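PDB 1XIP: nucleoporin NUP159 from Saccharomyces cerevisiae, which serves as a nuclear pore complex component whose N-terminal beta-propeller domain tethers the helicase Dbp5 to the pore for mRNA export. Local coordinates for residues L35-L43 and K127-V135; R275-L284 and V294-S302. All coordinates share one frame; numbering follows the deposited sequence.

Contact 1 of 2, residues L35-L43 and K127-V135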
ATOM      1  N   LEU A  35      -7.431  14.873  -0.006  1.00 26.22           N
ATOM      2  CA  LEU A  35      -6.305  14.048   0.437  1.00 25.26           C
ATOM      3  C   LEU A  35      -5.037  14.531  -0.242  1.00 24.80           C
ATOM      4  O   LEU A  35      -5.115  15.030  -1.352  1.00 24.85           O
ATOM      5  CB  LEU A  35      -6.529  12.611  -0.002  1.00 24.68           C
ATOM      6  CG  LEU A  35      -7.572  11.682   0.600  1.00 25.20           C
ATOM      7  CD1 LEU A  35      -7.055  11.089   1.872  1.00 24.15           C
ATOM      8  CD2 LEU A  35      -8.956  12.310   0.795  1.00 25.61           C
ATOM      9  N   PRO A  36      -3.868  14.369   0.387  1.00 24.33           N
ATOM     10  CA  PRO A  36      -2.606  14.758  -0.255  1.00 24.13           C
ATOM     11  C   PRO A  36      -2.376  13.917  -1.504  1.00 24.27           C
ATOM     12  O   PRO A  36      -2.477  12.692  -1.421  1.00 25.33           O
ATOM     13  CB  PRO A  36      -1.552  14.437   0.809  1.00 23.84           C
ATOM     14  CG  PRO A  36      -2.296  14.406   2.073  1.00 23.59           C
ATOM     15  CD  PRO A  36      -3.646  13.831   1.742  1.00 24.12           C
ATOM     16  N   PHE A  37      -2.101  14.560  -2.639  1.00 23.68           N
ATOM     17  CA  PHE A  37      -1.940  13.864  -3.906  1.00 22.79           C
ATOM     18  C   PHE A  37      -0.628  13.094  -3.942  1.00 22.32           C
ATOM     19  O   PHE A  37       0.356  13.522  -4.538  1.00 22.41           O
ATOM     20  CB  PHE A  37      -2.045  14.840  -5.089  1.00 23.20           C
ATOM     21  CG  PHE A  37      -2.295  14.162  -6.412  1.00 23.42           C
ATOM     22  CD1 PHE A  37      -3.476  13.454  -6.641  1.00 24.12           C
ATOM     23  CD2 PHE A  37      -1.349  14.216  -7.421  1.00 23.66           C
ATOM     24  CE1 PHE A  37      -3.698  12.810  -7.862  1.00 23.75           C
ATOM     25  CE2 PHE A  37      -1.568  13.571  -8.644  1.00 24.08           C
ATOM     26  CZ  PHE A  37      -2.740  12.865  -8.855  1.00 23.72           C
ATOM     27  N   ALA A  38      -0.636  11.938  -3.286  1.00 21.69           N
ATOM     28  CA  ALA A  38       0.524  11.059  -3.166  1.00 20.82           C
ATOM     29  C   ALA A  38      -0.016   9.721  -2.769  1.00 20.46           C
ATOM     30  O   ALA A  38      -1.190   9.595  -2.386  1.00 21.27           O
ATOM     31  CB  ALA A  38       1.469  11.564  -2.102  1.00 20.95           C
ATOM     32  N   SER A  39       0.799   8.701  -2.859  1.00 19.49           N
ATOM     33  CA  SER A  39       0.351   7.433  -2.359  1.00 19.38           C
ATOM     34  C   SER A  39       0.478   7.526  -0.847  1.00 19.07           C
ATOM     35  O   SER A  39       1.446   8.080  -0.333  1.00 19.24           O
ATOM     36  CB  SER A  39       1.174   6.320  -2.938  1.00 19.08           C
ATOM     37  OG  SER A  39       2.508   6.465  -2.556  1.00 23.14           O
ATOM     38  N   LEU A  40      -0.536   7.068  -0.130  1.00 18.75           N
ATOM     39  CA  LEU A  40      -0.577   7.306   1.301  1.00 18.00           C
ATOM     40  C   LEU A  40      -0.407   6.003   2.025  1.00 17.69           C
ATOM     41  O   LEU A  40      -0.996   5.002   1.630  1.00 17.60           O
ATOM     42  CB  LEU A  40      -1.889   7.960   1.715  1.00 17.87           C
ATOM     43  CG  LEU A  40      -2.479   9.155   0.974  1.00 17.40           C
ATOM     44  CD1 LEU A  40      -3.891   9.415   1.521  1.00 17.87           C
ATOM     45  CD2 LEU A  40      -1.644  10.345   1.201  1.00 17.17           C
ATOM     46  N   GLN A  41       0.398   6.019   3.085  1.00 16.91           N
ATOM     47  CA  GLN A  41       0.630   4.843   3.900  1.00 16.69           C
ATOM     48  C   GLN A  41       0.554   5.254   5.337  1.00 16.89           C
ATOM     49  O   GLN A  41       1.575   5.307   6.050  1.00 17.07           O
ATOM     50  CB  GLN A  41       1.975   4.254   3.583  1.00 16.99           C
ATOM     51  CG  GLN A  41       1.959   3.533   2.257  1.00 18.95           C
ATOM     52  CD  GLN A  41       3.313   3.063   1.844  1.00 19.28           C
ATOM     53  OE1 GLN A  41       3.663   1.899   2.064  1.00 17.68           O
ATOM     54  NE2 GLN A  41       4.095   3.960   1.226  1.00 21.53           N
ATOM     55  N   ASN A  42      -0.669   5.561   5.764  1.00 16.23           N
ATOM     56  CA  ASN A  42      -0.880   6.331   6.961  1.00 15.65           C
ATOM     57  C   ASN A  42      -1.282   5.490   8.182  1.00 15.68           C
ATOM     58  O   ASN A  42      -1.938   5.996   9.119  1.00 15.50           O
ATOM     59  CB  ASN A  42      -1.904   7.414   6.670  1.00 15.77           C
ATOM     60  CG  ASN A  42      -1.322   8.562   5.876  1.00 16.09           C
ATOM     61  OD1 ASN A  42      -0.291   8.433   5.224  1.00 17.14           O
ATOM     62  ND2 ASN A  42      -1.986   9.691   5.923  1.00 17.73           N
ATOM     63  N   LEU A  43      -0.882   4.215   8.175  1.00 14.88           N
ATOM     64  CA  LEU A  43      -1.098   3.338   9.316  1.00 14.37           C
ATOM     65  C   LEU A  43      -0.027   2.278   9.355  1.00 14.83           C
ATOM     66  O   LEU A  43       0.245   1.622   8.344  1.00 15.07           O
ATOM     67  CB  LEU A  43      -2.474   2.669   9.234  1.00 13.64           C
ATOM     68  CG  LEU A  43      -2.697   1.539  10.229  1.00 12.43           C
ATOM     69  CD1 LEU A  43      -3.174   2.120  11.563  1.00 14.15           C
ATOM     70  CD2 LEU A  43      -3.682   0.544   9.713  1.00 10.00           C
ATOM     71  N   LYS A 127      12.451  18.170  -3.999  1.00 34.06           N
ATOM     72  CA  LYS A 127      11.174  18.150  -4.721  1.00 33.92           C
ATOM     73  C   LYS A 127      10.133  17.256  -3.992  1.00 33.53           C
ATOM     74  O   LYS A 127      10.511  16.264  -3.362  1.00 33.67           O
ATOM     75  CB  LYS A 127      11.382  17.662  -6.165  1.00 33.80           C
ATOM     76  CG  LYS A 127      12.177  18.623  -7.067  1.00 35.15           C
ATOM     77  CD  LYS A 127      11.316  19.258  -8.166  1.00 35.76           C
ATOM     78  CE  LYS A 127      11.086  20.746  -7.910  1.00 36.30           C
ATOM     79  NZ  LYS A 127      12.221  21.578  -8.379  1.00 36.69           N
ATOM     80  N   PRO A 128       8.838  17.604  -4.079  1.00 33.00           N
ATOM     81  CA  PRO A 128       7.750  16.792  -3.491  1.00 32.38           C
ATOM     82  C   PRO A 128       7.846  15.295  -3.794  1.00 31.77           C
ATOM     83  O   PRO A 128       8.281  14.876  -4.866  1.00 31.79           O
ATOM     84  CB  PRO A 128       6.495  17.362  -4.154  1.00 32.38           C
ATOM     85  CG  PRO A 128       6.838  18.784  -4.443  1.00 32.45           C
ATOM     86  CD  PRO A 128       8.315  18.817  -4.739  1.00 32.99           C
ATOM     87  N   VAL A 129       7.413  14.488  -2.846  1.00 31.05           N
ATOM     88  CA  VAL A 129       7.583  13.050  -2.945  1.00 30.31           C
ATOM     89  C   VAL A 129       6.236  12.361  -3.138  1.00 29.91           C
ATOM     90  O   VAL A 129       5.232  12.818  -2.592  1.00 30.14           O
ATOM     91  CB  VAL A 129       8.329  12.538  -1.701  1.00 30.35           C
ATOM     92  CG1 VAL A 129       8.172  11.042  -1.527  1.00 31.33           C
ATOM     93  CG2 VAL A 129       9.800  12.923  -1.790  1.00 29.66           C
ATOM     94  N   PHE A 130       6.214  11.287  -3.933  1.00 29.42           N
ATOM     95  CA  PHE A 130       4.990  10.524  -4.227  1.00 29.57           C
ATOM     96  C   PHE A 130       4.875   9.246  -3.372  1.00 28.88           C
ATOM     97  O   PHE A 130       3.772   8.825  -3.001  1.00 28.00           O
ATOM     98  CB  PHE A 130       4.964  10.081  -5.705  1.00 30.23           C
ATOM     99  CG  PHE A 130       4.686  11.181  -6.689  1.00 33.25           C
ATOM    100  CD1 PHE A 130       3.931  12.315  -6.330  1.00 36.28           C
ATOM    101  CD2 PHE A 130       5.168  11.078  -8.005  1.00 35.82           C
ATOM    102  CE1 PHE A 130       3.675  13.342  -7.259  1.00 36.92           C
ATOM    103  CE2 PHE A 130       4.916  12.089  -8.951  1.00 37.44           C
ATOM    104  CZ  PHE A 130       4.168  13.232  -8.576  1.00 38.51           C
ATOM    105  N   GLN A 131       6.018   8.607  -3.122  1.00 28.32           N
ATOM    106  CA  GLN A 131       6.044   7.297  -2.486  1.00 28.07           C
ATOM    107  C   GLN A 131       7.309   7.044  -1.702  1.00 27.81           C
ATOM    108  O   GLN A 131       8.399   7.400  -2.144  1.00 28.14           O
ATOM    109  CB  GLN A 131       5.867   6.181  -3.518  1.00 28.05           C
ATOM    110  CG  GLN A 131       5.323   4.879  -2.894  1.00 27.27           C
ATOM    111  CD  GLN A 131       5.308   3.732  -3.860  1.00 26.31           C
ATOM    112  OE1 GLN A 131       4.615   3.787  -4.861  1.00 29.50           O
ATOM    113  NE2 GLN A 131       6.081   2.695  -3.574  1.00 24.03           N
ATOM    114  N   LEU A 132       7.145   6.416  -0.543  1.00 27.41           N
ATOM    115  CA  LEU A 132       8.253   6.031   0.308  1.00 27.43           C
ATOM    116  C   LEU A 132       8.051   4.607   0.716  1.00 28.08           C
ATOM    117  O   LEU A 132       6.915   4.191   0.989  1.00 28.58           O
ATOM    118  CB  LEU A 132       8.266   6.871   1.573  1.00 27.28           C
ATOM    119  CG  LEU A 132       8.740   8.305   1.488  1.00 26.57           C
ATOM    120  CD1 LEU A 132       7.606   9.235   1.815  1.00 25.90           C
ATOM    121  CD2 LEU A 132       9.860   8.486   2.465  1.00 27.98           C
ATOM    122  N   LYS A 133       9.143   3.854   0.762  1.00 28.43           N
ATOM    123  CA  LYS A 133       9.144   2.528   1.346  1.00 29.08           C
ATOM    124  C   LYS A 133      10.362   2.373   2.224  1.00 29.23           C
ATOM    125  O   LYS A 133      11.491   2.741   1.844  1.00 28.11           O
ATOM    126  CB  LYS A 133       9.169   1.455   0.269  1.00 29.66           C
ATOM    127  CG  LYS A 133       7.888   0.633   0.128  1.00 33.38           C
ATOM    128  CD  LYS A 133       7.636  -0.345   1.303  1.00 38.89           C
ATOM    129  CE  LYS A 133       6.107  -0.655   1.468  1.00 41.49           C
ATOM    130  NZ  LYS A 133       5.646  -0.969   2.891  1.00 41.73           N
ATOM    131  N   ASN A 134      10.134   1.822   3.407  1.00 29.72           N
ATOM    132  CA  ASN A 134      11.224   1.476   4.283  1.00 30.70           C
ATOM    133  C   ASN A 134      11.581   0.006   4.137  1.00 30.64           C
ATOM    134  O   ASN A 134      10.694  -0.848   4.140  1.00 30.57           O
ATOM    135  CB  ASN A 134      10.857   1.793   5.718  1.00 30.91           C
ATOM    136  CG  ASN A 134      11.854   1.238   6.696  1.00 33.10           C
ATOM    137  OD1 ASN A 134      11.480   0.567   7.651  1.00 36.30           O
ATOM    138  ND2 ASN A 134      13.142   1.500   6.453  1.00 33.50           N
ATOM    139  N   VAL A 135      12.865  -0.305   3.982  1.00 30.81           N
ATOM    140  CA  VAL A 135      13.226  -1.724   3.875  1.00 31.33           C
ATOM    141  C   VAL A 135      14.018  -2.246   5.074  1.00 31.79           C
ATOM    142  O   VAL A 135      13.496  -3.065   5.859  1.00 32.65           O
ATOM    143  CB  VAL A 135      13.765  -2.156   2.473  1.00 31.05           C
ATOM    144  CG1 VAL A 135      14.723  -1.139   1.893  1.00 30.71           C
ATOM    145  CG2 VAL A 135      14.369  -3.541   2.541  1.00 31.36           C
TER
HETATM  146  O   HOH W   1       5.283   1.877   4.091  1.00 41.97           O
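S39 grips the backbone carbonyl of F130 twice. Its N lies 3.0 Å from F130 O and in the carbonyl plane, while its OG, 2.7 Å from the same F130 O, donates from a position tilted 22° off that plane. A chi1 of 62° sets OG between the serine's own N and carbonyl carbon, turning the hydroxyl onto the acceptor already used by the amide; OG also rests 3.2 Å from Q131 CG, at the root of a side chain whose NE2 bonds F168 O. Two residues on, Q41 reaches across with its amide. NE2 gives a hydrogen bond of 2.8 Å to L132 O, meeting that carbonyl nearly end-on (C=O...N 163°). The other end of the amide, OE1, faces K133, whose chain crosses that of Q41 at about a right angle. A water joins the two, donating to Q41 OE1 at 2.6 Å and accepting from K133 NZ. At the other end A38 CB packs 3.7 Å from F130 O, and F37 O lies obliquely beside the F130 ring, nearest CD1; the ring also stacks with F276. The loop between strands 18-26 and 43-46 is thereby fastened to strand 129-134, the first strand of a propeller blade, at a classic beta bulge formed by F130 and Q131 against strand 138-143. With no sheet pairing along this seam, side-chain donors do much of the joining: they satisfy backbone carbonyls of F130 and L132, and the lysine charge, felt through the water, would probably polarise the Q41 amide.

Contact 2 of 2, residues R275-L284 and V294-S302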
ATOM      1  N   ARG A 275      -7.680  10.425  -5.904  1.00 23.62           N
ATOM      2  CA  ARG A 275      -6.598   9.734  -5.238  1.00 22.95           C
ATOM      3  C   ARG A 275      -5.483   9.492  -6.199  1.00 22.62           C
ATOM      4  O   ARG A 275      -5.718   9.242  -7.382  1.00 22.78           O
ATOM      5  CB  ARG A 275      -7.087   8.407  -4.675  1.00 22.39           C
ATOM      6  CG  ARG A 275      -8.002   8.591  -3.511  1.00 22.05           C
ATOM      7  CD  ARG A 275      -7.301   9.141  -2.303  1.00 21.39           C
ATOM      8  NE  ARG A 275      -7.229   8.102  -1.294  1.00 22.36           N
ATOM      9  CZ  ARG A 275      -6.141   7.451  -0.949  1.00 21.01           C
ATOM     10  NH1 ARG A 275      -4.967   7.733  -1.495  1.00 24.30           N
ATOM     11  NH2 ARG A 275      -6.220   6.535  -0.028  1.00 20.38           N
ATOM     12  N   PHE A 276      -4.267   9.599  -5.689  1.00 22.59           N
ATOM     13  CA  PHE A 276      -3.095   9.125  -6.383  1.00 23.00           C
ATOM     14  C   PHE A 276      -3.120   7.597  -6.359  1.00 23.78           C
ATOM     15  O   PHE A 276      -3.352   7.002  -5.312  1.00 24.23           O
ATOM     16  CB  PHE A 276      -1.843   9.653  -5.694  1.00 22.75           C
ATOM     17  CG  PHE A 276      -0.575   9.358  -6.427  1.00 22.25           C
ATOM     18  CD1 PHE A 276      -0.132  10.201  -7.438  1.00 23.30           C
ATOM     19  CD2 PHE A 276       0.175   8.231  -6.117  1.00 21.41           C
ATOM     20  CE1 PHE A 276       1.057   9.922  -8.131  1.00 24.28           C
ATOM     21  CE2 PHE A 276       1.351   7.937  -6.798  1.00 23.27           C
ATOM     22  CZ  PHE A 276       1.804   8.785  -7.806  1.00 23.30           C
ATOM     23  N   PRO A 277      -2.922   6.972  -7.517  1.00 24.37           N
ATOM     24  CA  PRO A 277      -2.875   5.504  -7.650  1.00 24.44           C
ATOM     25  C   PRO A 277      -1.832   4.813  -6.808  1.00 24.15           C
ATOM     26  O   PRO A 277      -0.649   5.094  -6.956  1.00 25.40           O
ATOM     27  CB  PRO A 277      -2.530   5.313  -9.116  1.00 24.24           C
ATOM     28  CG  PRO A 277      -3.201   6.468  -9.753  1.00 25.91           C
ATOM     29  CD  PRO A 277      -2.825   7.636  -8.827  1.00 24.90           C
ATOM     30  N   TYR A 278      -2.269   3.904  -5.942  1.00 23.39           N
ATOM     31  CA  TYR A 278      -1.359   3.123  -5.120  1.00 22.46           C
ATOM     32  C   TYR A 278      -2.020   1.819  -4.693  1.00 22.40           C
ATOM     33  O   TYR A 278      -3.203   1.787  -4.356  1.00 22.10           O
ATOM     34  CB  TYR A 278      -0.860   3.928  -3.906  1.00 22.10           C
ATOM     35  CG  TYR A 278       0.019   3.113  -2.983  1.00 21.41           C
ATOM     36  CD1 TYR A 278       1.319   2.764  -3.353  1.00 21.34           C
ATOM     37  CD2 TYR A 278      -0.463   2.673  -1.745  1.00 20.90           C
ATOM     38  CE1 TYR A 278       2.112   1.984  -2.523  1.00 23.64           C
ATOM     39  CE2 TYR A 278       0.307   1.893  -0.910  1.00 21.70           C
ATOM     40  CZ  TYR A 278       1.594   1.542  -1.300  1.00 25.07           C
ATOM     41  OH  TYR A 278       2.369   0.763  -0.465  1.00 27.57           O
HETATM   42  N   MSE A 279      -1.249   0.745  -4.738  1.00 22.73           N
HETATM   43  CA  MSE A 279      -1.738  -0.579  -4.399  1.00 23.39           C
HETATM   44  C   MSE A 279      -1.229  -0.970  -3.019  1.00 22.85           C
HETATM   45  O   MSE A 279      -0.023  -1.064  -2.824  1.00 22.70           O
HETATM   46  CB  MSE A 279      -1.254  -1.594  -5.450  1.00 23.88           C
HETATM   47  CG  MSE A 279      -1.784  -3.010  -5.266  1.00 26.46           C
HETATM   48 SE   MSE A 279      -3.720  -3.170  -5.639  1.00 35.75          SE
HETATM   49  CE  MSE A 279      -3.748  -2.525  -7.481  1.00 29.19           C
ATOM     50  N   TYR A 280      -2.153  -1.194  -2.080  1.00 22.38           N
ATOM     51  CA  TYR A 280      -1.826  -1.653  -0.724  1.00 22.51           C
ATOM     52  C   TYR A 280      -1.615  -3.163  -0.695  1.00 23.84           C
ATOM     53  O   TYR A 280      -2.408  -3.901  -1.267  1.00 24.28           O
ATOM     54  CB  TYR A 280      -2.921  -1.227   0.268  1.00 21.45           C
ATOM     55  CG  TYR A 280      -3.033   0.272   0.381  1.00 19.13           C
ATOM     56  CD1 TYR A 280      -2.264   0.980   1.303  1.00 16.03           C
ATOM     57  CD2 TYR A 280      -3.860   0.993  -0.474  1.00 16.72           C
ATOM     58  CE1 TYR A 280      -2.341   2.344   1.391  1.00 14.80           C
ATOM     59  CE2 TYR A 280      -3.931   2.358  -0.405  1.00 15.64           C
ATOM     60  CZ  TYR A 280      -3.168   3.035   0.528  1.00 16.52           C
ATOM     61  OH  TYR A 280      -3.248   4.414   0.614  1.00 17.29           O
ATOM     62  N   LYS A 281      -0.526  -3.606  -0.070  1.00 25.27           N
ATOM     63  CA  LYS A 281      -0.198  -5.023   0.007  1.00 27.28           C
ATOM     64  C   LYS A 281       0.238  -5.464   1.409  1.00 29.18           C
ATOM     65  O   LYS A 281       1.096  -4.861   2.042  1.00 28.96           O
ATOM     66  CB  LYS A 281       0.860  -5.416  -1.028  1.00 27.33           C
ATOM     67  CG  LYS A 281       1.134  -6.927  -1.088  1.00 26.79           C
ATOM     68  CD  LYS A 281       2.500  -7.258  -1.694  1.00 28.81           C
ATOM     69  CE  LYS A 281       3.667  -6.621  -0.921  1.00 30.84           C
ATOM     70  NZ  LYS A 281       4.944  -6.524  -1.721  1.00 31.79           N
ATOM     71  N   VAL A 282      -0.390  -6.534   1.870  1.00 31.94           N
ATOM     72  CA  VAL A 282      -0.066  -7.160   3.121  1.00 34.44           C
ATOM     73  C   VAL A 282       0.236  -8.616   2.798  1.00 36.54           C
ATOM     74  O   VAL A 282      -0.492  -9.253   2.048  1.00 36.57           O
ATOM     75  CB  VAL A 282      -1.241  -7.039   4.080  1.00 34.19           C
ATOM     76  CG1 VAL A 282      -1.297  -8.213   5.020  1.00 34.72           C
ATOM     77  CG2 VAL A 282      -1.145  -5.745   4.845  1.00 34.36           C
ATOM     78  N   THR A 283       1.333  -9.125   3.338  1.00 39.52           N
ATOM     79  CA  THR A 283       1.780 -10.471   3.024  1.00 42.21           C
ATOM     80  C   THR A 283       1.660 -11.366   4.241  1.00 44.49           C
ATOM     81  O   THR A 283       2.183 -11.048   5.300  1.00 44.84           O
ATOM     82  CB  THR A 283       3.225 -10.447   2.533  1.00 41.96           C
ATOM     83  OG1 THR A 283       3.340  -9.562   1.408  1.00 41.65           O
ATOM     84  CG2 THR A 283       3.616 -11.799   1.993  1.00 41.83           C
ATOM     85  N   LEU A 284       0.948 -12.482   4.080  1.00 47.49           N
ATOM     86  CA  LEU A 284       0.820 -13.505   5.125  1.00 50.23           C
ATOM     87  C   LEU A 284       1.431 -14.818   4.646  1.00 52.43           C
ATOM     88  O   LEU A 284       0.718 -15.702   4.160  1.00 52.85           O
ATOM     89  CB  LEU A 284      -0.646 -13.707   5.529  1.00 49.75           C
ATOM     90  CG  LEU A 284      -1.477 -12.437   5.657  1.00 49.36           C
ATOM     91  CD1 LEU A 284      -2.936 -12.772   5.818  1.00 49.54           C
ATOM     92  CD2 LEU A 284      -0.986 -11.616   6.824  1.00 49.73           C
ATOM     93  N   VAL A 294      -0.035 -15.728   1.039  1.00 46.05           N
ATOM     94  CA  VAL A 294      -1.250 -15.060   0.639  1.00 42.26           C
ATOM     95  C   VAL A 294      -1.012 -13.550   0.697  1.00 39.65           C
ATOM     96  O   VAL A 294      -0.510 -13.041   1.680  1.00 39.21           O
ATOM     97  CB  VAL A 294      -2.397 -15.454   1.589  1.00 42.26           C
ATOM     98  CG1 VAL A 294      -3.684 -14.798   1.186  1.00 42.21           C
ATOM     99  CG2 VAL A 294      -2.562 -16.952   1.598  1.00 41.99           C
ATOM    100  N   ASN A 295      -1.346 -12.841  -0.367  1.00 36.87           N
ATOM    101  CA  ASN A 295      -1.297 -11.382  -0.347  1.00 33.91           C
ATOM    102  C   ASN A 295      -2.661 -10.768  -0.371  1.00 31.73           C
ATOM    103  O   ASN A 295      -3.424 -11.005  -1.284  1.00 31.65           O
ATOM    104  CB  ASN A 295      -0.493 -10.852  -1.516  1.00 33.97           C
ATOM    105  CG  ASN A 295       0.853 -11.436  -1.573  1.00 34.10           C
ATOM    106  OD1 ASN A 295       1.706 -11.106  -0.761  1.00 35.69           O
ATOM    107  ND2 ASN A 295       1.062 -12.350  -2.506  1.00 35.97           N
ATOM    108  N   VAL A 296      -2.957  -9.974   0.648  1.00 29.16           N
ATOM    109  CA  VAL A 296      -4.180  -9.193   0.710  1.00 26.51           C
ATOM    110  C   VAL A 296      -3.918  -7.865   0.034  1.00 25.00           C
ATOM    111  O   VAL A 296      -2.921  -7.191   0.332  1.00 24.15           O
ATOM    112  CB  VAL A 296      -4.601  -8.938   2.155  1.00 26.58           C
ATOM    113  CG1 VAL A 296      -5.902  -8.196   2.205  1.00 25.73           C
ATOM    114  CG2 VAL A 296      -4.711 -10.268   2.914  1.00 27.46           C
ATOM    115  N   LEU A 297      -4.816  -7.497  -0.883  1.00 23.10           N
ATOM    116  CA  LEU A 297      -4.634  -6.296  -1.699  1.00 21.53           C
ATOM    117  C   LEU A 297      -5.814  -5.341  -1.638  1.00 21.07           C
ATOM    118  O   LEU A 297      -6.963  -5.761  -1.563  1.00 21.39           O
ATOM    119  CB  LEU A 297      -4.346  -6.676  -3.149  1.00 21.15           C
ATOM    120  CG  LEU A 297      -3.143  -7.567  -3.362  1.00 18.54           C
ATOM    121  CD1 LEU A 297      -3.366  -8.453  -4.550  1.00 17.55           C
ATOM    122  CD2 LEU A 297      -1.925  -6.697  -3.541  1.00 19.57           C
ATOM    123  N   ALA A 298      -5.507  -4.050  -1.665  1.00 20.21           N
ATOM    124  CA  ALA A 298      -6.498  -2.996  -1.636  1.00 19.57           C
ATOM    125  C   ALA A 298      -5.924  -1.864  -2.426  1.00 19.91           C
ATOM    126  O   ALA A 298      -4.724  -1.855  -2.737  1.00 20.19           O
ATOM    127  CB  ALA A 298      -6.748  -2.552  -0.229  1.00 20.06           C
ATOM    128  N   SER A 299      -6.760  -0.886  -2.739  1.00 20.03           N
ATOM    129  CA  SER A 299      -6.375   0.131  -3.688  1.00 20.35           C
ATOM    130  C   SER A 299      -6.900   1.465  -3.233  1.00 20.59           C
ATOM    131  O   SER A 299      -7.977   1.535  -2.646  1.00 20.29           O
ATOM    132  CB  SER A 299      -6.966  -0.228  -5.044  1.00 20.09           C
ATOM    133  OG  SER A 299      -6.642   0.701  -6.057  1.00 22.98           O
ATOM    134  N   SER A 300      -6.131   2.523  -3.504  1.00 20.90           N
ATOM    135  CA  SER A 300      -6.571   3.903  -3.267  1.00 21.21           C
ATOM    136  C   SER A 300      -7.788   4.251  -4.135  1.00 21.67           C
ATOM    137  O   SER A 300      -8.542   5.185  -3.832  1.00 22.25           O
ATOM    138  CB  SER A 300      -5.413   4.904  -3.496  1.00 21.21           C
ATOM    139  OG  SER A 300      -4.988   4.973  -4.868  1.00 23.09           O
ATOM    140  N   CYS A 301      -8.015   3.463  -5.184  1.00 21.89           N
ATOM    141  CA  CYS A 301      -9.105   3.742  -6.125  1.00 22.40           C
ATOM    142  C   CYS A 301     -10.242   2.773  -6.050  1.00 22.41           C
ATOM    143  O   CYS A 301     -11.007   2.680  -7.000  1.00 23.20           O
ATOM    144  CB  CYS A 301      -8.585   3.746  -7.553  1.00 21.86           C
ATOM    145  SG  CYS A 301      -7.553   5.159  -7.776  1.00 23.54           S
ATOM    146  N   SER A 302     -10.375   2.054  -4.939  1.00 22.29           N
ATOM    147  CA  SER A 302     -11.364   0.985  -4.871  1.00 22.23           C
ATOM    148  C   SER A 302     -11.802   0.726  -3.442  1.00 22.03           C
ATOM    149  O   SER A 302     -11.078   1.035  -2.505  1.00 21.89           O
ATOM    150  CB  SER A 302     -10.767  -0.277  -5.513  1.00 22.62           C
ATOM    151  OG  SER A 302     -11.417  -1.473  -5.114  1.00 23.97           O
TER
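An antiparallel beta hairpin of the propeller, strands 279-284 and 292-299, runs at its open end into a type I beta turn, S299 to S302. Backbone pairs Y280-A298, V282-V296 and L284-V294 are hydrogen-bonded, and their side chains share one face: Y280 CB meets A298 CB at 4.1 Å, and L284 CD1 meets V296 CG2. On the other face T283 and N295 lie side by side, T283 OG1 donating almost straight down the N295 OD1 carbonyl at 3.1 Å, while SE of M279, a selenomethionine, sits 3.3 Å from A298 O. Beyond the strands S300 turns back: with chi1 at 67° its OG donates to F276 O (2.6 Å) and receives a weak bond from Y278 N. S300 CB sits over one face of the R275 guanidinium, toward its rim, 3.5 Å from NH1, and the Y280 ring presents its edge to S300 N and A298 O, with Y278 CD2 over the centre of one face. S299 OG accepts from C301 N in an ST turn. Past the strands the hydroxyls of S299 and S300 thus add to the backbone bond S300 N to Y278 O, giving partners to F276 O and C301 N inside a buried turn.

Contact 1 closes along the chain before contact 2 opens, and their centres lie about 14 Å apart within one beta-propeller. They share no sheet: 129-134 begins one four-stranded blade, whereas 279-284 and 292-299 belong to another. The loop 35-43 bridges them, since it also touches the loop before strand 279-284 and the start of that strand. L40 O is 2.5 Å from Y280 OH and Q41 OE1 is 3.1 Å from Y278 OH, both probable hydrogen bonds, while S39 CB packs on Y278 CB. F276 meets F37 edge-to-face. Segments distant in sequence are thus knitted together near the middle of the domain that interacts with DBP5.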